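Long-range contact in lipase (Acinetobacter baumannii, PDB 4OPM), which probably hydrolyses ester bonds of lipids as a serine lipase of the alpha/beta hydrolase fold: residues G80-V94 / Q203-L217. Numbering follows the deposited sequence.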
loop_
_atom_site.group_PDB
_atom_site.type_symbol
_atom_site.label_atom_id
_atom_site.label_comp_id
_atom_site.label_asym_id
_atom_site.label_seq_id
_atom_site.Cartn_x
_atom_site.Cartn_y
_atom_site.Cartn_z
ATOM N N GLY A 80 -12.038 -2.054 -4.970
ATOM C CA GLY A 80 -12.096 -0.672 -5.421
ATOM C C GLY A 80 -10.939 -0.309 -6.327
ATOM O O GLY A 80 -10.932 0.775 -6.907
ATOM N N SER A 81 -9.960 -1.229 -6.478
ATOM C CA SER A 81 -8.752 -1.012 -7.265
ATOM C C SER A 81 -8.497 -2.092 -8.297
ATOM O O SER A 81 -8.904 -3.238 -8.116
ATOM C CB SER A 81 -7.539 -0.951 -6.348
ATOM O OG SER A 81 -7.561 0.217 -5.551
ATOM N N GLY A 82 -7.738 -1.717 -9.324
ATOM C CA GLY A 82 -7.296 -2.610 -10.388
ATOM C C GLY A 82 -8.384 -3.471 -10.980
ATOM O O GLY A 82 -9.439 -2.959 -11.369
ATOM N N GLU A 83 -8.138 -4.792 -11.036
ATOM C CA GLU A 83 -9.081 -5.731 -11.642
ATOM C C GLU A 83 -9.845 -6.576 -10.615
ATOM O O GLU A 83 -10.526 -7.527 -11.008
ATOM C CB GLU A 83 -8.345 -6.646 -12.647
ATOM C CG GLU A 83 -7.702 -5.894 -13.794
ATOM C CD GLU A 83 -6.511 -6.620 -14.376
ATOM O OE1 GLU A 83 -6.714 -7.686 -15.001
ATOM O OE2 GLU A 83 -5.375 -6.115 -14.223
ATOM N N THR A 84 -9.766 -6.236 -9.310
ATOM C CA THR A 84 -10.527 -6.963 -8.289
ATOM C C THR A 84 -12.002 -6.584 -8.446
ATOM O O THR A 84 -12.313 -5.403 -8.619
ATOM C CB THR A 84 -9.948 -6.702 -6.889
ATOM O OG1 THR A 84 -8.724 -7.432 -6.811
ATOM C CG2 THR A 84 -10.880 -7.140 -5.746
ATOM N N ILE A 85 -12.892 -7.595 -8.408
ATOM C CA ILE A 85 -14.332 -7.426 -8.593
ATOM C C ILE A 85 -15.060 -7.745 -7.291
ATOM O O ILE A 85 -14.818 -8.774 -6.650
ATOM C CB ILE A 85 -14.893 -8.276 -9.786
ATOM C CG1 ILE A 85 -14.098 -8.042 -11.091
ATOM C CG2 ILE A 85 -16.400 -8.000 -10.014
ATOM C CD1 ILE A 85 -14.162 -9.217 -12.075
ATOM N N VAL A 86 -15.933 -6.825 -6.889
ATOM C CA VAL A 86 -16.772 -6.946 -5.691
ATOM C C VAL A 86 -18.218 -6.596 -6.069
ATOM O O VAL A 86 -18.463 -6.073 -7.161
ATOM C CB VAL A 86 -16.262 -6.074 -4.507
ATOM C CG1 VAL A 86 -14.894 -6.545 -4.025
ATOM C CG2 VAL A 86 -16.230 -4.593 -4.877
ATOM N N SER A 87 -19.153 -6.827 -5.151
ATOM C CA SER A 87 -20.566 -6.504 -5.372
ATOM C C SER A 87 -20.775 -4.981 -5.430
ATOM O O SER A 87 -19.915 -4.210 -4.976
ATOM C CB SER A 87 -21.424 -7.123 -4.277
ATOM O OG SER A 87 -21.026 -6.630 -3.009
ATOM N N GLN A 88 -21.925 -4.558 -5.997
ATOM C CA GLN A 88 -22.258 -3.140 -6.133
ATOM C C GLN A 88 -22.464 -2.471 -4.766
ATOM O O GLN A 88 -22.225 -1.264 -4.656
ATOM C CB GLN A 88 -23.501 -2.944 -7.022
ATOM C CG GLN A 88 -23.256 -3.195 -8.519
ATOM C CD GLN A 88 -22.254 -2.251 -9.154
ATOM O OE1 GLN A 88 -21.126 -2.636 -9.485
ATOM N NE2 GLN A 88 -22.643 -0.996 -9.349
ATOM N N ASP A 89 -22.855 -3.259 -3.724
ATOM C CA ASP A 89 -23.103 -2.774 -2.364
ATOM C C ASP A 89 -21.971 -3.152 -1.383
ATOM O O ASP A 89 -22.184 -3.177 -0.161
ATOM C CB ASP A 89 -24.448 -3.345 -1.866
ATOM C CG ASP A 89 -24.436 -4.845 -1.596
ATOM O OD1 ASP A 89 -23.850 -5.598 -2.416
ATOM O OD2 ASP A 89 -24.956 -5.259 -0.539
ATOM N N PHE A 90 -20.758 -3.419 -1.900
ATOM C CA PHE A 90 -19.622 -3.829 -1.076
ATOM C C PHE A 90 -19.298 -2.860 0.076
ATOM O O PHE A 90 -19.421 -1.638 -0.059
ATOM C CB PHE A 90 -18.371 -4.030 -1.950
ATOM C CG PHE A 90 -17.208 -4.668 -1.221
ATOM C CD1 PHE A 90 -17.239 -6.018 -0.873
ATOM C CD2 PHE A 90 -16.089 -3.918 -0.865
ATOM C CE1 PHE A 90 -16.172 -6.602 -0.171
ATOM C CE2 PHE A 90 -15.025 -4.500 -0.165
ATOM C CZ PHE A 90 -15.077 -5.836 0.187
ATOM N N ASP A 91 -18.872 -3.438 1.208
ATOM C CA ASP A 91 -18.439 -2.725 2.405
ATOM C C ASP A 91 -16.923 -2.411 2.290
ATOM O O ASP A 91 -16.075 -3.290 2.505
ATOM C CB ASP A 91 -18.768 -3.567 3.654
ATOM C CG ASP A 91 -18.162 -3.082 4.959
ATOM O OD1 ASP A 91 -17.683 -1.920 5.006
ATOM O OD2 ASP A 91 -18.199 -3.844 5.941
ATOM N N TYR A 92 -16.590 -1.139 2.002
ATOM C CA TYR A 92 -15.212 -0.687 1.805
ATOM C C TYR A 92 -14.519 -0.193 3.093
ATOM O O TYR A 92 -13.465 0.451 3.007
ATOM C CB TYR A 92 -15.176 0.434 0.756
ATOM C CG TYR A 92 -15.511 -0.036 -0.639
ATOM C CD1 TYR A 92 -14.520 -0.516 -1.489
ATOM C CD2 TYR A 92 -16.816 0.029 -1.121
ATOM C CE1 TYR A 92 -14.820 -0.935 -2.784
ATOM C CE2 TYR A 92 -17.133 -0.393 -2.410
ATOM C CZ TYR A 92 -16.130 -0.877 -3.238
ATOM O OH TYR A 92 -16.431 -1.288 -4.515
ATOM N N SER A 93 -15.073 -0.508 4.279
ATOM C CA SER A 93 -14.433 -0.067 5.523
ATOM C C SER A 93 -13.096 -0.769 5.733
ATOM O O SER A 93 -12.936 -1.914 5.298
ATOM C CB SER A 93 -15.347 -0.327 6.717
ATOM O OG SER A 93 -15.369 -1.706 7.049
ATOM N N VAL A 94 -12.139 -0.094 6.405
ATOM C CA VAL A 94 -10.812 -0.654 6.719
ATOM C C VAL A 94 -10.987 -2.003 7.492
ATOM O O VAL A 94 -10.362 -2.977 7.070
ATOM C CB VAL A 94 -9.893 0.364 7.450
ATOM C CG1 VAL A 94 -8.598 -0.285 7.948
ATOM C CG2 VAL A 94 -9.574 1.535 6.528
ATOM N N GLN A 203 -12.662 4.147 -11.589
ATOM C CA GLN A 203 -12.808 3.596 -10.233
ATOM C C GLN A 203 -13.375 4.626 -9.232
ATOM O O GLN A 203 -13.701 4.238 -8.110
ATOM C CB GLN A 203 -11.446 3.090 -9.699
ATOM C CG GLN A 203 -10.771 1.960 -10.501
ATOM C CD GLN A 203 -11.551 0.663 -10.570
ATOM O OE1 GLN A 203 -12.064 0.146 -9.572
ATOM N NE2 GLN A 203 -11.621 0.084 -11.757
ATOM N N ALA A 204 -13.462 5.924 -9.620
ATOM C CA ALA A 204 -13.894 7.039 -8.759
ATOM C C ALA A 204 -15.157 6.747 -7.907
ATOM O O ALA A 204 -15.086 7.037 -6.708
ATOM C CB ALA A 204 -14.098 8.313 -9.564
ATOM N N PRO A 205 -16.274 6.144 -8.417
ATOM C CA PRO A 205 -17.416 5.870 -7.521
ATOM C C PRO A 205 -17.033 4.967 -6.337
ATOM O O PRO A 205 -17.541 5.155 -5.229
ATOM C CB PRO A 205 -18.441 5.182 -8.438
ATOM C CG PRO A 205 -18.054 5.584 -9.823
ATOM C CD PRO A 205 -16.571 5.712 -9.805
ATOM N N GLN A 206 -16.111 4.010 -6.566
ATOM C CA GLN A 206 -15.651 3.091 -5.523
ATOM C C GLN A 206 -14.704 3.819 -4.558
ATOM O O GLN A 206 -14.843 3.656 -3.347
ATOM C CB GLN A 206 -15.004 1.838 -6.119
ATOM C CG GLN A 206 -15.971 1.003 -6.949
ATOM C CD GLN A 206 -15.316 -0.236 -7.486
ATOM O OE1 GLN A 206 -15.151 -1.233 -6.772
ATOM N NE2 GLN A 206 -14.966 -0.215 -8.767
ATOM N N THR A 207 -13.777 4.641 -5.085
ATOM C CA THR A 207 -12.851 5.426 -4.267
ATOM C C THR A 207 -13.635 6.368 -3.348
ATOM O O THR A 207 -13.279 6.510 -2.177
ATOM C CB THR A 207 -11.872 6.199 -5.163
ATOM O OG1 THR A 207 -11.332 5.303 -6.136
ATOM C CG2 THR A 207 -10.734 6.823 -4.372
ATOM N N GLN A 208 -14.714 6.993 -3.872
ATOM C CA GLN A 208 -15.563 7.885 -3.089
ATOM C C GLN A 208 -16.174 7.115 -1.895
ATOM O O GLN A 208 -16.203 7.647 -0.780
ATOM C CB GLN A 208 -16.660 8.506 -3.981
ATOM C CG GLN A 208 -17.591 9.510 -3.264
ATOM C CD GLN A 208 -16.918 10.801 -2.816
ATOM O OE1 GLN A 208 -16.337 10.896 -1.725
ATOM N NE2 GLN A 208 -17.022 11.839 -3.630
ATOM N N LYS A 209 -16.607 5.856 -2.121
ATOM C CA LYS A 209 -17.186 5.015 -1.060
ATOM C C LYS A 209 -16.123 4.717 0.011
ATOM O O LYS A 209 -16.421 4.811 1.202
ATOM C CB LYS A 209 -17.772 3.708 -1.633
ATOM C CG LYS A 209 -19.062 3.926 -2.403
ATOM C CD LYS A 209 -19.560 2.645 -3.052
ATOM C CE LYS A 209 -20.952 2.831 -3.604
ATOM N NZ LYS A 209 -21.443 1.597 -4.266
ATOM N N LEU A 210 -14.891 4.390 -0.427
ATOM C CA LEU A 210 -13.750 4.120 0.454
ATOM C C LEU A 210 -13.476 5.342 1.342
ATOM O O LEU A 210 -13.359 5.211 2.561
ATOM C CB LEU A 210 -12.502 3.764 -0.385
ATOM C CG LEU A 210 -12.388 2.317 -0.834
ATOM C CD1 LEU A 210 -11.679 2.212 -2.182
ATOM C CD2 LEU A 210 -11.642 1.490 0.197
ATOM N N VAL A 211 -13.413 6.539 0.721
ATOM C CA VAL A 211 -13.162 7.812 1.411
ATOM C C VAL A 211 -14.283 8.094 2.428
ATOM O O VAL A 211 -13.986 8.435 3.568
ATOM C CB VAL A 211 -12.978 8.976 0.404
ATOM C CG1 VAL A 211 -13.075 10.342 1.084
ATOM C CG2 VAL A 211 -11.638 8.828 -0.316
ATOM N N ASP A 212 -15.557 7.914 2.039
ATOM C CA ASP A 212 -16.665 8.162 2.975
ATOM C C ASP A 212 -16.560 7.266 4.212
ATOM O O ASP A 212 -16.825 7.735 5.327
ATOM C CB ASP A 212 -18.010 7.967 2.273
ATOM C CG ASP A 212 -18.341 9.096 1.313
ATOM O OD1 ASP A 212 -17.855 10.233 1.540
ATOM O OD2 ASP A 212 -19.166 8.876 0.400
ATOM N N GLN A 213 -16.146 5.994 4.014
ATOM C CA GLN A 213 -15.961 5.003 5.078
ATOM C C GLN A 213 -14.805 5.423 5.990
ATOM O O GLN A 213 -14.873 5.246 7.209
ATOM C CB GLN A 213 -15.694 3.605 4.478
ATOM C CG GLN A 213 -16.883 2.978 3.747
ATOM C CD GLN A 213 -17.980 2.541 4.675
ATOM O OE1 GLN A 213 -17.865 1.538 5.383
ATOM N NE2 GLN A 213 -19.077 3.278 4.675
ATOM N N LEU A 214 -13.726 5.986 5.384
ATOM C CA LEU A 214 -12.554 6.454 6.128
ATOM C C LEU A 214 -12.925 7.640 7.019
ATOM O O LEU A 214 -12.517 7.695 8.179
ATOM C CB LEU A 214 -11.446 6.885 5.159
ATOM C CG LEU A 214 -10.434 5.859 4.793
ATOM C CD1 LEU A 214 -9.453 6.452 3.787
ATOM C CD2 LEU A 214 -9.661 5.387 6.041
ATOM N N ILE A 215 -13.723 8.577 6.472
ATOM C CA ILE A 215 -14.212 9.752 7.196
ATOM C C ILE A 215 -15.022 9.280 8.418
ATOM O O ILE A 215 -14.767 9.745 9.529
ATOM C CB ILE A 215 -15.031 10.682 6.254
ATOM C CG1 ILE A 215 -14.115 11.345 5.178
ATOM C CG2 ILE A 215 -15.805 11.749 7.052
ATOM C CD1 ILE A 215 -14.889 11.959 4.019
ATOM N N ALA A 216 -15.956 8.323 8.209
ATOM C CA ALA A 216 -16.790 7.760 9.278
ATOM C C ALA A 216 -15.927 7.022 10.322
ATOM O O ALA A 216 -16.172 7.196 11.515
ATOM C CB ALA A 216 -17.838 6.821 8.703
ATOM N N LEU A 217 -14.902 6.243 9.885
ATOM C CA LEU A 217 -13.996 5.512 10.785
ATOM C C LEU A 217 -13.229 6.486 11.696
ATOM O O LEU A 217 -13.128 6.253 12.911
ATOM C CB LEU A 217 -13.015 4.632 9.979
ATOM C CG LEU A 217 -12.188 3.633 10.787
ATOM C CD1 LEU A 217 -13.024 2.408 11.187
ATOM C CD2 LEU A 217 -10.978 3.175 9.978
HETATM O O HOH W 1 -10.350 3.006 -5.603
HETATM O O HOH W 2 -13.453 -3.586 -6.823
HETATM O O HOH W 3 -21.073 -0.038 -1.577
HETATM O O HOH W 4 -12.545 2.853 4.126
#
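Tyr92 lies against helix 190-220 and donates its hydroxyl proton to Gln206, joining the loop that follows strand 72-76 of this alpha/beta hydrolase fold to a helix in the chain segment that connects strands 137-143 and 237-242. The bond from Tyr92 OH to Gln206 OE1 is short, 2.6 Å, and falls on a lone pair in the carbonyl plane, with a C=O...O angle of 117° and the amide turned 67° from the phenol ring. Gln206 reaches it because its chain runs straight beyond CG (chi2 -178°). The same OE1 also accepts from a water that binds Gly80 N and Thr84 O, so one carbonyl oxygen ties the start of the loop to the ring.

Leu210 CG comes 3.6 Å from Tyr92 CD1, its side chain crossing that of Tyr92 at nearly a right angle, while Lys209, its chain extended, crosses the phenol at a slant, with CB 3.8 Å from Tyr92 CD2. Lys209 NZ lies 3.0 Å from Gln88 O and shares a water with Phe90 O. Phe90 CD2 sits over the centre of one face of the Tyr92 ring. Gly80, whose positive phi favours glycine, packs its CA 3.4 Å from Gln206 OE1.

Beyond the ring, Ser93, the N-cap of helix 94-107, accepts the N-H of Asn96 on its OG, and its own N closes an Asx turn on Asp91 OD1. Val94 extends the apolar contact, touching Leu121 and Ile125 of helix 121-132 as well as helix 190-220, where its CB rests 3.9 Å from Leu217 CD2.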